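GH18 chiitnase (PDB 6K7Z) probably hydrolyses the beta-1,4 linkages inside chitin chains, acting as an endochitinase of glycoside hydrolase family 18. Local coordinates at residues G11-P14 with L15-S19; L41-S44 with G45-A49; A126-G130 with A131-I135; P212-P216 with E217-A221; Q238-N242 with E243-P247. One frame throughout, in Å; residues are numbered along the deposited sequence.

Contact 1 of 5, residues G11-P14 with L15-S19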
loop_
_atom_site.group_PDB
_atom_site.type_symbol
_atom_site.label_atom_id
_atom_site.label_comp_id
_atom_site.label_asym_id
_atom_site.label_seq_id
_atom_site.Cartn_x
_atom_site.Cartn_y
_atom_site.Cartn_z
ATOM N N GLY A 11 -10.599 -13.518 -2.733
ATOM C CA GLY A 11 -10.861 -14.361 -1.582
ATOM C C GLY A 11 -10.561 -15.835 -1.757
ATOM O O GLY A 11 -11.074 -16.650 -0.983
ATOM N N ALA A 12 -9.711 -16.189 -2.735
ATOM C CA ALA A 12 -9.491 -17.599 -3.061
ATOM C C ALA A 12 -8.884 -18.378 -1.900
ATOM O O ALA A 12 -9.084 -19.597 -1.797
ATOM C CB ALA A 12 -8.598 -17.722 -4.298
ATOM N N VAL A 13 -8.133 -17.715 -1.034
ATOM C CA VAL A 13 -7.594 -18.309 0.188
ATOM C C VAL A 13 -8.288 -17.636 1.365
ATOM O O VAL A 13 -8.360 -16.401 1.396
ATOM C CB VAL A 13 -6.064 -18.130 0.287
ATOM C CG1 VAL A 13 -5.534 -18.706 1.602
ATOM C CG2 VAL A 13 -5.366 -18.774 -0.911
ATOM N N PRO A 14 -8.840 -18.393 2.318
ATOM C CA PRO A 14 -9.537 -17.766 3.455
ATOM C C PRO A 14 -8.646 -16.776 4.193
ATOM O O PRO A 14 -7.464 -17.028 4.426
ATOM C CB PRO A 14 -9.899 -18.957 4.347
ATOM C CG PRO A 14 -9.967 -20.126 3.414
ATOM C CD PRO A 14 -8.945 -19.865 2.338
ATOM N N LEU A 15 -9.231 -15.642 4.583
ATOM C CA LEU A 15 -8.405 -14.586 5.160
ATOM C C LEU A 15 -7.754 -15.026 6.460
ATOM O O LEU A 15 -6.623 -14.629 6.759
ATOM C CB LEU A 15 -9.232 -13.333 5.393
ATOM C CG LEU A 15 -8.530 -12.135 6.030
ATOM C CD1 LEU A 15 -7.425 -11.609 5.144
ATOM C CD2 LEU A 15 -9.581 -11.039 6.286
ATOM N N ILE A 16 -8.440 -15.853 7.246
ATOM C CA ILE A 16 -7.880 -16.250 8.523
ATOM C C ILE A 16 -6.568 -17.012 8.368
ATOM O O ILE A 16 -5.780 -17.057 9.315
ATOM C CB ILE A 16 -8.918 -17.073 9.310
ATOM C CG1 ILE A 16 -8.550 -17.116 10.801
ATOM C CG2 ILE A 16 -9.079 -18.448 8.692
ATOM C CD1 ILE A 16 -9.725 -17.295 11.698
ATOM N N ASN A 17 -6.302 -17.602 7.191
ATOM C CA ASN A 17 -5.018 -18.276 6.973
ATOM C C ASN A 17 -3.841 -17.346 7.230
ATOM O O ASN A 17 -2.757 -17.811 7.609
ATOM C CB ASN A 17 -4.918 -18.845 5.547
ATOM C CG ASN A 17 -5.733 -20.130 5.363
ATOM O OD1 ASN A 17 -6.699 -20.370 6.084
ATOM N ND2 ASN A 17 -5.352 -20.945 4.387
ATOM N N ALA A 18 -4.023 -16.040 7.020
ATOM C CA ALA A 18 -2.918 -15.108 7.203
ATOM C C ALA A 18 -2.477 -15.033 8.657
ATOM O O ALA A 18 -1.309 -14.743 8.926
ATOM C CB ALA A 18 -3.303 -13.718 6.694
ATOM N N SER A 19 -3.386 -15.307 9.603
ATOM C CA SER A 19 -3.048 -15.255 11.023
ATOM C C SER A 19 -1.984 -16.274 11.417
ATOM O O SER A 19 -1.343 -16.107 12.459
ATOM C CB SER A 19 -4.302 -15.481 11.874
ATOM O OG SER A 19 -4.684 -16.845 11.808
#
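With chi1 at 178°, Val13 swings CG1 away from its own backbone N, and Asn17 sets CG opposite its carbonyl carbon (chi1 -76°); together these rotations lay the valine methyl against the amide of Asn17. The place is the connection of the TIM barrel between strand 3-8 and its parallel neighbour, strand 25-33, where the chain leaves an extended run at Val13 and Pro14 and coils through residues 15-19. The two side chains cross at about a right angle, with Val13 CG1 3.6 Å from Asn17 ND2. Asn17 OD1 comes to 3.9 Å from Pro14 CB, so the amide touches the valine methyl through its nitrogen end and the proline ring carbon through its oxygen end. The coil opens with the bond from Asn17 N to Pro14 O, 3.1 Å long, the donor standing well above the carbonyl plane. Shortening Asn17 to an alanine would probably leave Val13 CG1 and Pro14 CB without the amide that rests on them, opening a gap beside Phe262, which also touches this side chain. Leu15 points the other way, onto Ala61 and Met65 of helix 56-67, while Val13 O reaches the hydroxyl of Tyr8. Two more bonds of the same three-residue span follow, and the last acceptor is doubly used: Ile16 O takes Ser19 N at 3.0 Å and also Ser19 OG at 2.7 Å, the hydroxyl lying almost in line with the C=O bond.

Contact 2 of 5, residues L41-S44 with G45-A49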
loop_
_atom_site.group_PDB
_atom_site.type_symbol
_atom_site.label_atom_id
_atom_site.label_comp_id
_atom_site.label_asym_id
_atom_site.label_seq_id
_atom_site.Cartn_x
_atom_site.Cartn_y
_atom_site.Cartn_z
ATOM N N LEU A 41 -18.057 6.288 0.316
ATOM C CA LEU A 41 -17.018 5.279 0.127
ATOM C C LEU A 41 -17.635 3.884 0.175
ATOM O O LEU A 41 -18.420 3.581 1.081
ATOM C CB LEU A 41 -15.932 5.423 1.195
ATOM C CG LEU A 41 -15.357 6.840 1.324
ATOM C CD1 LEU A 41 -14.166 6.880 2.280
ATOM C CD2 LEU A 41 -14.981 7.393 -0.039
ATOM N N VAL A 42 -17.279 3.035 -0.795
ATOM C CA VAL A 42 -17.858 1.697 -0.889
ATOM C C VAL A 42 -16.748 0.657 -0.904
ATOM O O VAL A 42 -15.652 0.890 -1.427
ATOM C CB VAL A 42 -18.758 1.528 -2.136
ATOM C CG1 VAL A 42 -19.967 2.466 -2.066
ATOM C CG2 VAL A 42 -17.955 1.766 -3.403
ATOM N N LEU A 43 -17.055 -0.507 -0.334
ATOM C CA LEU A 43 -16.145 -1.640 -0.287
ATOM C C LEU A 43 -16.263 -2.488 -1.543
ATOM O O LEU A 43 -17.334 -2.604 -2.144
ATOM C CB LEU A 43 -16.431 -2.513 0.935
ATOM C CG LEU A 43 -16.112 -1.907 2.297
ATOM C CD1 LEU A 43 -16.803 -2.715 3.406
ATOM C CD2 LEU A 43 -14.602 -1.875 2.511
ATOM N N SER A 44 -15.139 -3.083 -1.934
ATOM C CA SER A 44 -15.074 -4.044 -3.021
ATOM C C SER A 44 -14.099 -5.142 -2.624
ATOM O O SER A 44 -13.262 -4.962 -1.738
ATOM C CB SER A 44 -14.633 -3.396 -4.337
ATOM O OG SER A 44 -13.364 -2.781 -4.197
ATOM N N GLY A 45 -14.234 -6.294 -3.268
ATOM C CA GLY A 45 -13.383 -7.431 -2.971
ATOM C C GLY A 45 -14.055 -8.424 -2.041
ATOM O O GLY A 45 -15.200 -8.262 -1.612
ATOM N N ALA A 46 -13.307 -9.487 -1.730
ATOM C CA ALA A 46 -13.864 -10.567 -0.927
ATOM C C ALA A 46 -14.257 -10.121 0.475
ATOM O O ALA A 46 -15.047 -10.804 1.131
ATOM C CB ALA A 46 -12.860 -11.711 -0.840
ATOM N N ILE A 47 -13.720 -9.001 0.957
ATOM C CA ILE A 47 -14.066 -8.548 2.295
ATOM C C ILE A 47 -15.513 -8.097 2.398
ATOM O O ILE A 47 -16.058 -8.050 3.511
ATOM C CB ILE A 47 -13.150 -7.392 2.737
ATOM C CG1 ILE A 47 -13.261 -6.220 1.755
ATOM C CG2 ILE A 47 -11.709 -7.889 2.935
ATOM C CD1 ILE A 47 -12.301 -5.077 2.048
ATOM N N ALA A 48 -16.156 -7.752 1.283
ATOM C CA ALA A 48 -17.435 -7.043 1.332
ATOM C C ALA A 48 -18.621 -8.003 1.326
ATOM O O ALA A 48 -18.806 -8.772 0.376
ATOM C CB ALA A 48 -17.554 -6.075 0.158
ATOM N N ALA A 49 -19.434 -7.938 2.380
ATOM C CA ALA A 49 -20.768 -8.542 2.332
ATOM C C ALA A 49 -21.733 -7.658 1.555
ATOM O O ALA A 49 -22.596 -8.156 0.820
ATOM C CB ALA A 49 -21.289 -8.780 3.745
#
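Leu43 and the turn that follows it meet through apolar contacts first. CB of Leu43 rests on CB of Ala48 at 3.8 Å, a methylene facing a methyl across the mouth of the bend. Further out, the side chains of Leu43 and Ile47 cross at roughly a right angle and touch by their ends, Leu43 CD2 to Ile47 CD1 at 4.0 Å. Ile47 reaches back because its CG1 takes the crowded position between backbone N and carbonyl carbon (chi1 59°), which brings that branch over the preceding backbone.

A second kind of contact is carbon against carbonyl: Ile47 CG1 lies 3.7 Å from Ser44 O, so the branch covers a peptide group as well as a side chain.

The polar part belongs to the backbone. Residues Gly45 to Ala48 form a type I beta turn, closed by Ala48 N to Gly45 O at 3.1 Å. Gly45 enters it with phi 99° and psi 180°, angles at which a beta carbon would be jammed against Ser44 O, which by itself accounts for a glycine.

Strand 41-43 pairs antiparallel with strand 25-33, as an addition to the parallel barrel strands. Leu43 packs on Leu31 there and on Phe103 of helix 93-106, while Phe54 of strand 53-54 touches both Leu43 and Ile47.

Contact 3 of 5, residues A126-G130 with A131-I135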
loop_
_atom_site.group_PDB
_atom_site.type_symbol
_atom_site.label_atom_id
_atom_site.label_comp_id
_atom_site.label_asym_id
_atom_site.label_seq_id
_atom_site.Cartn_x
_atom_site.Cartn_y
_atom_site.Cartn_z
ATOM N N ALA A 126 -4.897 16.479 -14.618
ATOM C CA ALA A 126 -6.081 15.987 -13.926
ATOM C C ALA A 126 -6.973 17.086 -13.366
ATOM O O ALA A 126 -8.032 16.779 -12.810
ATOM C CB ALA A 126 -5.675 15.046 -12.785
ATOM N N GLY A 127 -6.580 18.348 -13.472
ATOM C CA GLY A 127 -7.415 19.392 -12.916
ATOM C C GLY A 127 -7.378 19.496 -11.410
ATOM O O GLY A 127 -8.276 20.098 -10.821
ATOM N N TYR A 128 -6.374 18.908 -10.763
ATOM C CA TYR A 128 -6.154 19.125 -9.340
ATOM C C TYR A 128 -4.724 18.713 -9.025
ATOM O O TYR A 128 -4.126 17.909 -9.741
ATOM C CB TYR A 128 -7.159 18.352 -8.463
ATOM C CG TYR A 128 -6.873 16.861 -8.347
ATOM C CD1 TYR A 128 -7.268 15.974 -9.345
ATOM C CD2 TYR A 128 -6.206 16.343 -7.237
ATOM C CE1 TYR A 128 -7.001 14.600 -9.245
ATOM C CE2 TYR A 128 -5.931 14.970 -7.129
ATOM C CZ TYR A 128 -6.338 14.109 -8.133
ATOM O OH TYR A 128 -6.064 12.763 -8.031
ATOM N N ASP A 129 -4.179 19.297 -7.966
ATOM C CA ASP A 129 -2.804 19.046 -7.551
ATOM C C ASP A 129 -2.777 17.765 -6.718
ATOM O O ASP A 129 -3.237 17.752 -5.575
ATOM C CB ASP A 129 -2.289 20.247 -6.766
ATOM C CG ASP A 129 -0.801 20.185 -6.489
ATOM O OD1 ASP A 129 -0.254 19.072 -6.356
ATOM O OD2 ASP A 129 -0.180 21.265 -6.395
ATOM N N GLY A 130 -2.245 16.685 -7.285
ATOM C CA GLY A 130 -2.271 15.413 -6.577
ATOM C C GLY A 130 -1.349 15.380 -5.370
ATOM O O GLY A 130 -1.670 14.760 -4.348
ATOM N N ALA A 131 -0.187 16.025 -5.470
ATOM C CA ALA A 131 0.720 16.071 -4.332
ATOM C C ALA A 131 0.082 16.804 -3.161
ATOM O O ALA A 131 0.111 16.323 -2.023
ATOM C CB ALA A 131 2.041 16.729 -4.734
ATOM N N GLN A 132 -0.519 17.967 -3.422
ATOM C CA GLN A 132 -1.156 18.693 -2.332
ATOM C C GLN A 132 -2.344 17.920 -1.772
ATOM O O GLN A 132 -2.617 17.996 -0.568
ATOM C CB GLN A 132 -1.571 20.089 -2.793
ATOM C CG GLN A 132 -2.316 20.870 -1.710
ATOM C CD GLN A 132 -1.468 21.072 -0.450
ATOM O OE1 GLN A 132 -0.339 21.567 -0.518
ATOM N NE2 GLN A 132 -2.005 20.657 0.705
ATOM N N PHE A 133 -3.046 17.160 -2.621
ATOM C CA PHE A 133 -4.120 16.300 -2.137
ATOM C C PHE A 133 -3.581 15.268 -1.156
ATOM O O PHE A 133 -4.108 15.104 -0.048
ATOM C CB PHE A 133 -4.811 15.614 -3.312
ATOM C CG PHE A 133 -5.731 14.495 -2.899
ATOM C CD1 PHE A 133 -6.880 14.757 -2.166
ATOM C CD2 PHE A 133 -5.455 13.181 -3.252
ATOM C CE1 PHE A 133 -7.730 13.733 -1.791
ATOM C CE2 PHE A 133 -6.297 12.142 -2.880
ATOM C CZ PHE A 133 -7.441 12.415 -2.143
ATOM N N LEU A 134 -2.519 14.565 -1.550
ATOM C CA LEU A 134 -1.951 13.551 -0.675
ATOM C C LEU A 134 -1.359 14.171 0.582
ATOM O O LEU A 134 -1.460 13.598 1.670
ATOM C CB LEU A 134 -0.906 12.761 -1.441
ATOM C CG LEU A 134 -1.529 11.953 -2.571
ATOM C CD1 LEU A 134 -0.415 11.399 -3.437
ATOM C CD2 LEU A 134 -2.373 10.823 -2.010
ATOM N N ILE A 135 -0.742 15.342 0.454
ATOM C CA ILE A 135 -0.214 16.033 1.630
ATOM C C ILE A 135 -1.342 16.385 2.595
ATOM O O ILE A 135 -1.273 16.082 3.790
ATOM C CB ILE A 135 0.572 17.280 1.198
ATOM C CG1 ILE A 135 1.894 16.846 0.567
ATOM C CG2 ILE A 135 0.772 18.255 2.371
ATOM C CD1 ILE A 135 2.581 17.939 -0.215
HETATM O O HOH W 1 1.106 17.099 -7.945
#
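Asp129 OD1 is gripped by more than one group. Gln132 N donates to it at 3.1 Å in a nearly straight bond (172° at the hydrogen), arriving from well above the carboxylate plane. A water also lies 2.9 Å from Asp129 OD1, placed to donate to it, and the same water accepts from Ala131 N at 3.0 Å, tying the carboxylate to a second amide of the same turn. The carboxylate is brought under these amides by a CG set opposite the backbone N (chi1 -170°); its carbon also leans on the Gln132 side chain, with Asp129 CG 3.8 Å from Gln132 CB. Asp129 is thus the N-cap of helix 130-144, and its negative charge would be expected to be favoured by the positive end of the helix. The regular bonds begin at once behind it: Phe133 N reaches Asp129 O, and Leu134 N reaches Gly130 O at 2.9 Å. The latter carbonyl is overlain by carbon as well, Leu134 CG lying 3.3 Å from Gly130 O. Ahead of the cap, Tyr128 presents the edge of its ring, CE2, to Phe133 CB at 4.0 Å. Its hydroxyl leads elsewhere, to Asp118 OD2 and Tyr116 OH; Tyr116 fills the last variable position of the DxxDxDxE signature of family 18, and Asp118 is the residue just past that signature. The Tyr128 ring also packs on Tyr86 and Arg87 of helix 83-89. The far end of Phe133 touches Thr93 and Leu96 of helix 93-106, which comes earlier in the chain.

Contact 4 of 5, residues P212-P216 with E217-A221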
loop_
_atom_site.group_PDB
_atom_site.type_symbol
_atom_site.label_atom_id
_atom_site.label_comp_id
_atom_site.label_asym_id
_atom_site.label_seq_id
_atom_site.Cartn_x
_atom_site.Cartn_y
_atom_site.Cartn_z
ATOM N N PRO A 212 14.180 12.998 1.583
ATOM C CA PRO A 212 13.902 13.667 2.861
ATOM C C PRO A 212 12.775 12.978 3.623
ATOM O O PRO A 212 11.735 12.640 3.053
ATOM C CB PRO A 212 13.519 15.091 2.434
ATOM C CG PRO A 212 14.310 15.312 1.146
ATOM C CD PRO A 212 14.302 13.952 0.464
ATOM N N ASN A 213 13.008 12.745 4.917
ATOM C CA ASN A 213 12.117 12.091 5.874
ATOM C C ASN A 213 12.000 10.591 5.644
ATOM O O ASN A 213 11.358 9.913 6.445
ATOM C CB ASN A 213 10.707 12.698 5.887
ATOM C CG ASN A 213 10.724 14.156 6.267
ATOM O OD1 ASN A 213 11.348 14.533 7.258
ATOM N ND2 ASN A 213 10.096 14.993 5.451
ATOM N N MET A 214 12.616 10.050 4.605
ATOM C CA MET A 214 12.536 8.619 4.365
ATOM C C MET A 214 13.736 7.901 4.974
ATOM O O MET A 214 14.698 8.518 5.447
ATOM C CB MET A 214 12.429 8.341 2.868
ATOM C CG MET A 214 11.079 8.743 2.282
ATOM S SD MET A 214 9.723 7.709 2.895
ATOM C CE MET A 214 8.939 8.814 4.072
ATOM N N SER A 215 13.658 6.576 4.970
ATOM C CA SER A 215 14.705 5.706 5.487
ATOM C C SER A 215 14.416 4.290 5.013
ATOM O O SER A 215 13.323 4.030 4.490
ATOM C CB SER A 215 14.735 5.766 7.012
ATOM O OG SER A 215 13.553 5.196 7.533
ATOM N N PRO A 216 15.335 3.343 5.198
ATOM C CA PRO A 216 14.990 1.940 4.905
ATOM C C PRO A 216 13.718 1.492 5.590
ATOM O O PRO A 216 12.860 0.861 4.952
ATOM C CB PRO A 216 16.212 1.175 5.424
ATOM C CG PRO A 216 17.330 2.152 5.267
ATOM C CD PRO A 216 16.746 3.488 5.600
ATOM N N GLU A 217 13.557 1.836 6.873
ATOM C CA GLU A 217 12.397 1.382 7.629
ATOM C C GLU A 217 11.099 1.808 6.963
ATOM O O GLU A 217 10.098 1.088 7.041
ATOM C CB GLU A 217 12.476 1.918 9.058
ATOM C CG GLU A 217 11.290 1.573 9.953
ATOM C CD GLU A 217 11.377 0.181 10.559
ATOM O OE1 GLU A 217 10.581 -0.094 11.478
ATOM O OE2 GLU A 217 12.226 -0.639 10.128
ATOM N N LYS A 218 11.099 2.958 6.287
ATOM C CA LYS A 218 9.881 3.523 5.724
ATOM C C LYS A 218 9.661 3.167 4.258
ATOM O O LYS A 218 8.713 3.671 3.652
ATOM C CB LYS A 218 9.886 5.044 5.898
ATOM C CG LYS A 218 9.657 5.454 7.358
ATOM C CD LYS A 218 8.934 6.780 7.491
ATOM C CE LYS A 218 8.650 7.083 8.950
ATOM N NZ LYS A 218 8.034 8.442 9.122
ATOM N N VAL A 219 10.491 2.314 3.669
ATOM C CA VAL A 219 10.328 1.943 2.267
ATOM C C VAL A 219 10.254 0.425 2.183
ATOM O O VAL A 219 11.203 -0.271 2.566
ATOM C CB VAL A 219 11.457 2.495 1.386
ATOM C CG1 VAL A 219 11.143 2.217 -0.088
ATOM C CG2 VAL A 219 11.648 4.010 1.633
ATOM N N ILE A 220 9.121 -0.077 1.693
ATOM C CA ILE A 220 8.859 -1.510 1.540
ATOM C C ILE A 220 8.861 -1.825 0.051
ATOM O O ILE A 220 8.203 -1.131 -0.733
ATOM C CB ILE A 220 7.506 -1.908 2.163
ATOM C CG1 ILE A 220 7.339 -1.320 3.566
ATOM C CG2 ILE A 220 7.319 -3.415 2.159
ATOM C CD1 ILE A 220 8.312 -1.846 4.582
ATOM N N ALA A 221 9.565 -2.885 -0.339
ATOM C CA ALA A 221 9.645 -3.265 -1.745
ATOM C C ALA A 221 8.542 -4.264 -2.070
ATOM O O ALA A 221 8.469 -5.333 -1.457
ATOM C CB ALA A 221 11.017 -3.852 -2.064
HETATM O O HOH W 2 10.129 10.260 8.761
#
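Met214 and Lys218 cross at about a right angle, the methionine bent against the aliphatic part of the lysine. The sulfur comes near the root of the lysine chain, Met214 SD to Lys218 CB at 4.0 Å, and the terminal methyl lies at the same distance further along, Met214 CE to Lys218 CD. This two-point contact depends on turns at both chi2 (-68°) and chi3 of the methionine, which fold its end back. Val219 CG2 is also near the sulfur, and it comes within 3.3 Å of Ser215 O. Ser215 OG lies near the lysine too, 3.9 Å from Lys218 CG.

The backbone makes a tight corner here, between helix 198-209 and strand 219-224 of the TIM barrel. Lys218 N binds Ser215 O at 3.1 Å, and Val219 N binds Pro216 O in a straighter bond; both donors stand above their carbonyl planes. Glu217 turns outward to a salt bridge with Lys3.

The ammonium end of Lys218 is held by oxygens. A water accepts from Lys218 NZ at 2.8 Å and donates to Asn213 O at 2.6 Å, while Ile181 O and Gly178 O take further bonds. The charge is met by two neutral carbonyl oxygens and a water, which probably favours the protonated amine, while methionine lies against the apolar stem.

Contact 5 of 5, residues Q238-N242 with E243-P247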
loop_
_atom_site.group_PDB
_atom_site.type_symbol
_atom_site.label_atom_id
_atom_site.label_comp_id
_atom_site.label_asym_id
_atom_site.label_seq_id
_atom_site.Cartn_x
_atom_site.Cartn_y
_atom_site.Cartn_z
ATOM N N GLN A 238 13.407 -16.899 -5.961
ATOM C CA GLN A 238 14.857 -16.977 -5.798
ATOM C C GLN A 238 15.544 -15.756 -6.385
ATOM O O GLN A 238 16.623 -15.368 -5.927
ATOM C CB GLN A 238 15.427 -18.249 -6.431
ATOM C CG GLN A 238 15.357 -18.343 -7.957
ATOM C CD GLN A 238 14.168 -19.149 -8.439
ATOM O OE1 GLN A 238 13.150 -19.242 -7.755
ATOM N NE2 GLN A 238 14.305 -19.763 -9.614
ATOM N N THR A 239 14.936 -15.145 -7.394
ATOM C CA THR A 239 15.484 -13.918 -7.959
ATOM C C THR A 239 15.248 -12.732 -7.029
ATOM O O THR A 239 16.148 -11.905 -6.827
ATOM C CB THR A 239 14.866 -13.677 -9.329
ATOM O OG1 THR A 239 14.879 -14.920 -10.055
ATOM C CG2 THR A 239 15.657 -12.628 -10.099
ATOM N N ILE A 240 14.051 -12.637 -6.439
ATOM C CA ILE A 240 13.809 -11.582 -5.452
ATOM C C ILE A 240 14.828 -11.679 -4.328
ATOM O O ILE A 240 15.440 -10.681 -3.927
ATOM C CB ILE A 240 12.377 -11.666 -4.896
ATOM C CG1 ILE A 240 11.331 -11.439 -5.985
ATOM C CG2 ILE A 240 12.194 -10.660 -3.739
ATOM C CD1 ILE A 240 9.909 -11.860 -5.538
ATOM N N ILE A 241 15.024 -12.893 -3.803
ATOM C CA ILE A 241 15.907 -13.076 -2.657
ATOM C C ILE A 241 17.334 -12.687 -3.014
ATOM O O ILE A 241 17.964 -11.866 -2.337
ATOM C CB ILE A 241 15.835 -14.527 -2.152
ATOM C CG1 ILE A 241 14.487 -14.788 -1.477
ATOM C CG2 ILE A 241 16.974 -14.824 -1.192
ATOM C CD1 ILE A 241 14.314 -16.245 -1.082
ATOM N N ASN A 242 17.856 -13.251 -4.098
ATOM C CA ASN A 242 19.284 -13.161 -4.337
ATOM C C ASN A 242 19.696 -11.971 -5.200
ATOM O O ASN A 242 20.884 -11.634 -5.219
ATOM C CB ASN A 242 19.774 -14.474 -4.953
ATOM C CG ASN A 242 19.882 -15.581 -3.917
ATOM O OD1 ASN A 242 20.708 -15.498 -2.999
ATOM N ND2 ASN A 242 19.045 -16.615 -4.043
ATOM N N GLU A 243 18.762 -11.312 -5.894
ATOM C CA GLU A 243 19.098 -10.156 -6.713
ATOM C C GLU A 243 18.455 -8.865 -6.235
ATOM O O GLU A 243 18.811 -7.797 -6.751
ATOM C CB GLU A 243 18.718 -10.390 -8.186
ATOM C CG GLU A 243 19.344 -11.661 -8.784
ATOM C CD GLU A 243 19.415 -11.665 -10.310
ATOM O OE1 GLU A 243 19.597 -10.588 -10.922
ATOM O OE2 GLU A 243 19.330 -12.761 -10.906
ATOM N N VAL A 244 17.546 -8.924 -5.261
ATOM C CA VAL A 244 16.970 -7.718 -4.676
ATOM C C VAL A 244 17.268 -7.658 -3.184
ATOM O O VAL A 244 17.919 -6.720 -2.707
ATOM C CB VAL A 244 15.451 -7.656 -4.926
ATOM C CG1 VAL A 244 14.832 -6.490 -4.168
ATOM C CG2 VAL A 244 15.151 -7.567 -6.405
ATOM N N ILE A 245 16.759 -8.645 -2.436
ATOM C CA ILE A 245 16.820 -8.610 -0.978
ATOM C C ILE A 245 18.265 -8.643 -0.496
ATOM O O ILE A 245 18.705 -7.784 0.276
ATOM C CB ILE A 245 15.997 -9.764 -0.376
ATOM C CG1 ILE A 245 14.492 -9.513 -0.573
ATOM C CG2 ILE A 245 16.322 -9.931 1.102
ATOM C CD1 ILE A 245 13.599 -10.652 -0.112
ATOM N N LYS A 246 19.027 -9.642 -0.925
ATOM C CA LYS A 246 20.406 -9.712 -0.454
ATOM C C LYS A 246 21.246 -8.524 -0.909
ATOM O O LYS A 246 21.976 -7.974 -0.069
ATOM C CB LYS A 246 21.028 -11.056 -0.849
ATOM C CG LYS A 246 20.468 -12.178 0.020
ATOM C CD LYS A 246 21.188 -13.505 -0.153
ATOM C CE LYS A 246 20.541 -14.586 0.704
ATOM N NZ LYS A 246 20.704 -14.336 2.166
ATOM N N PRO A 247 21.180 -8.055 -2.158
ATOM C CA PRO A 247 21.958 -6.852 -2.505
ATOM C C PRO A 247 21.576 -5.621 -1.695
ATOM O O PRO A 247 22.452 -4.806 -1.379
ATOM C CB PRO A 247 21.667 -6.673 -4.002
ATOM C CG PRO A 247 21.339 -8.059 -4.482
ATOM C CD PRO A 247 20.554 -8.659 -3.350
#
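Ile240 and Ile245 make the close-packed side of this helical turn. Their side chains meet obliquely, Ile240 CG2 against Ile245 CD1 at 3.9 Å, and the backbone is tightly bonded beside them: Ile240 O accepts from Ile245 N at 2.8 Å, and from Val244 N at 3.0 Å, from above the carbonyl plane. Bonds spanning five residues, here and from Lys246 N to Ile241 O at 2.8 Å, mark a wider pi-type turn within helix 237-251. The short axes of 238-242 and 243-247 differ in direction by 22°. Pro247 follows, having no N-H to give; its CD rests 3.5 Å from Asn242 O.

The other side is looser and more polar, and faces solvent. Asn242 and Lys246 run alongside each other, Asn242 OD1 to Lys246 CD at 3.5 Å, a contact with the methylene stem. Lys246 CE lies near Ile241 CG2 as well, the stem thus partly shielding that isoleucine. Asn242 ND2 gives a weak bond to Gln238 O. Thr239 and Glu243 also lie side by side, touching where Thr239 CG2 comes to 3.8 Å from Glu243 OE2.

In the beta-alpha-beta unit of strands 219-224 and 256-260, the apolar face looks inward: Ile240 and Val244 reach Phe223 of strand 219-224, Ile240 and Ile245 pack on Ile274 of helix 269-277, and Val244 touches Pro198 at the start of helix 198-209.

How the contacts relate
The five contacts follow in series along one chain and are spread around a single TIM barrel. Contacts 1 and 2 are neighbours, their centres about 16 Å apart, and they touch where Gly11 CA meets Ala46 CB at 3.4 Å. Contacts 2 and 4 reach the same sheet on opposite sides of the chain's centre, about 30 Å apart between centres. Contact 4 leads into strand 219-224 and contact 5 lies on the following helix, 237-251, with about 5 Å between nearest atoms. Contact 3 caps helix 130-144. Its centre is about 35 Å from those of contacts 1 and 5. Together they are local turns, a helix cap and a helix distortion, placed at separate points round the barrel.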